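Local coordinates for histidinol dehydrogenase (Elizabethkingia anophelis NUHP1, PDB 6AN0), which probably catalyses the two successive NAD-dependent, zinc-requiring oxidations that turn L-histidinol into L-histidine, the last step of histidine biosynthesis, at residues A[313-316]-A[317-321]. Residues are numbered along the deposited sequence; the frame is centred on the assembly and turned at random. Where two conformers were deposited one is given.
Sequences VLDS and IEKCI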
ATOM      1  N   VAL A 313      -7.651  31.637  13.683  1.00 34.57           N
ATOM      2  CA  VAL A 313      -8.526  32.461  12.854  1.00 32.84           C
ATOM      3  C   VAL A 313      -7.805  32.795  11.556  1.00 30.04           C
ATOM      4  O   VAL A 313      -6.681  33.313  11.569  1.00 32.81           O
ATOM      5  CB  VAL A 313      -8.965  33.742  13.584  1.00 34.13           C
ATOM      6  CG1 VAL A 313      -9.818  34.588  12.656  1.00 36.62           C
ATOM      7  CG2 VAL A 313      -9.740  33.389  14.832  1.00 34.11           C
ATOM      8  N   LEU A 314      -8.450  32.492  10.435  1.00 32.27           N
ATOM      9  CA  LEU A 314      -7.950  32.794   9.102  1.00 31.11           C
ATOM     10  C   LEU A 314      -9.072  33.452   8.311  1.00 42.00           C
ATOM     11  O   LEU A 314     -10.240  33.087   8.468  1.00 51.44           O
ATOM     12  CB  LEU A 314      -7.457  31.508   8.401  1.00 26.38           C
ATOM     13  CG  LEU A 314      -6.266  30.805   9.065  1.00 34.62           C
ATOM     14  CD1 LEU A 314      -6.030  29.390   8.499  1.00 34.75           C
ATOM     15  CD2 LEU A 314      -5.000  31.664   8.956  1.00 37.59           C
ATOM     16  N   ASP A 315      -8.728  34.407   7.451  1.00 39.53           N
ATOM     17  CA  ASP A 315      -9.725  35.353   6.961  1.00 38.51           C
ATOM     18  C   ASP A 315     -10.503  34.866   5.738  1.00 43.19           C
ATOM     19  O   ASP A 315     -11.202  35.667   5.116  1.00 51.68           O
ATOM     20  CB  ASP A 315      -9.077  36.716   6.675  1.00 49.40           C
ATOM     21  CG  ASP A 315      -7.985  36.655   5.624  1.00 61.29           C
ATOM     22  OD1 ASP A 315      -7.825  35.613   4.955  1.00 67.47           O
ATOM     23  OD2 ASP A 315      -7.277  37.674   5.467  1.00 70.86           O
ATOM     24  N   SER A 316     -10.412  33.584   5.382  1.00 35.57           N
ATOM     25  CA  SER A 316     -11.260  33.046   4.324  1.00 36.90           C
ATOM     26  C   SER A 316     -11.298  31.529   4.430  1.00 34.80           C
ATOM     27  O   SER A 316     -10.392  30.904   4.992  1.00 37.22           O
ATOM     28  CB  SER A 316     -10.774  33.470   2.933  1.00 41.20           C
ATOM     29  OG  SER A 316      -9.588  32.785   2.571  1.00 43.20           O
ATOM     30  N   ILE A 317     -12.368  30.941   3.877  1.00 41.71           N
ATOM     31  CA  ILE A 317     -12.472  29.482   3.820  1.00 37.30           C
ATOM     32  C   ILE A 317     -11.370  28.911   2.938  1.00 32.52           C
ATOM     33  O   ILE A 317     -10.812  27.847   3.231  1.00 32.90           O
ATOM     34  CB  ILE A 317     -13.874  29.055   3.336  1.00 36.97           C
ATOM     35  CG1 ILE A 317     -14.935  29.450   4.362  1.00 40.65           C
ATOM     36  CG2 ILE A 317     -13.944  27.546   3.080  1.00 32.42           C
ATOM     37  CD1 ILE A 317     -16.363  29.281   3.880  1.00 38.72           C
ATOM     38  N   GLU A 318     -11.028  29.608   1.847  1.00 34.20           N
ATOM     39  CA  GLU A 318      -9.971  29.071   1.000  0.58 35.03           C
ATOM     40  C   GLU A 318      -8.630  29.053   1.730  1.00 37.98           C
ATOM     41  O   GLU A 318      -7.846  28.119   1.526  1.00 33.43           O
ATOM     42  CB  GLU A 318      -9.865  29.842  -0.323  0.58 41.53           C
ATOM     43  CG  GLU A 318     -11.080  29.725  -1.285  0.58 43.56           C
ATOM     44  CD  GLU A 318     -11.533  28.290  -1.634  0.58 35.69           C
ATOM     45  OE1 GLU A 318     -12.754  28.098  -1.731  0.58 47.56           O
ATOM     46  OE2 GLU A 318     -10.717  27.369  -1.842  0.58 26.67           O
ATOM     47  N   LYS A 319      -8.359  30.028   2.605  1.00 33.64           N
ATOM     48  CA  LYS A 319      -7.142  29.962   3.412  1.00 35.79           C
ATOM     49  C   LYS A 319      -7.196  28.800   4.399  1.00 36.25           C
ATOM     50  O   LYS A 319      -6.186  28.116   4.621  1.00 28.00           O
ATOM     51  CB  LYS A 319      -6.925  31.275   4.167  1.00 34.12           C
ATOM     52  CG  LYS A 319      -5.746  32.081   3.685  1.00 42.35           C
ATOM     53  CD  LYS A 319      -5.599  33.349   4.504  1.00 43.35           C
ATOM     54  CE  LYS A 319      -4.722  34.362   3.798  1.00 56.59           C
ATOM     55  NZ  LYS A 319      -4.650  35.622   4.573  1.00 60.42           N
ATOM     56  N   CYS A 320      -8.363  28.573   5.011  1.00 25.79           N
ATOM     57  CA  CYS A 320      -8.511  27.448   5.929  1.00 23.47           C
ATOM     58  C   CYS A 320      -8.231  26.125   5.228  1.00 27.35           C
ATOM     59  O   CYS A 320      -7.551  25.254   5.784  1.00 26.41           O
ATOM     60  CB  CYS A 320      -9.916  27.437   6.534  1.00 21.75           C
ATOM     61  SG  CYS A 320     -10.296  28.808   7.664  1.00 27.83           S
ATOM     62  N   ILE A 321      -8.765  25.953   4.012  1.00 28.07           N
ATOM     63  CA  ILE A 321      -8.525  24.735   3.238  1.00 25.23           C
ATOM     64  C   ILE A 321      -7.039  24.577   2.941  1.00 28.60           C
ATOM     65  O   ILE A 321      -6.489  23.469   3.011  1.00 26.88           O
ATOM     66  CB  ILE A 321      -9.352  24.758   1.936  1.00 30.87           C
ATOM     67  CG1 ILE A 321     -10.860  24.799   2.228  1.00 30.56           C
ATOM     68  CG2 ILE A 321      -8.995  23.567   1.041  1.00 31.42           C
ATOM     69  CD1 ILE A 321     -11.443  23.472   2.613  1.00 45.27           C
TER
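S316 caps the first turn of helix 317-327. Its OG accepts the backbone N-H of K319 at an OG to N distance of 3.0 Å, with an N-H...O angle of 156°. A chi1 of 73° sets OG between the backbone N and the carbonyl carbon and turns the hydroxyl back toward the first turn, where K319 N points. The carbonyl of S316 begins the helical bonding: its O takes the N-H of C320 at 3.1 Å from N.

The K319 side chain returns past this cap toward D315. K319 CB lies 3.5 Å from S316 OG, and beyond CG the chain is extended. The side chains of D315 and K319 meet at a slant. K319 NZ forms a salt bridge with D315 OD1 at 3.2 Å, on the syn side but 34° out of the carboxylate plane. A weak second bond joins K319 NZ to D315 OD2 at 3.5 Å. The aliphatic part of the lysine also touches the carboxylate, through CD against OD1.

L314 and C320 make the buried, apolar part of the turn. L314 CB packs against C320 SG at 4.0 Å, while L314 CD1 reaches the helix backbone near C320 CA and K319 O. C320 also touches L275 of strand 271-276 and I246 of strand 242-247, and L314 pairs through its backbone with T276. The turn thus joins strand 310-313 to the helix and starts a beta-alpha-beta crossover to parallel strand 331-335, away from the zinc and substrate sites.

The N-cap and the S316 carbonyl satisfy two N-H groups of the first turn. The negative D315 near the helix N-terminus would probably interact favourably with the helix dipole, while its exposed salt bridge with K319 is likely moderated by solvent.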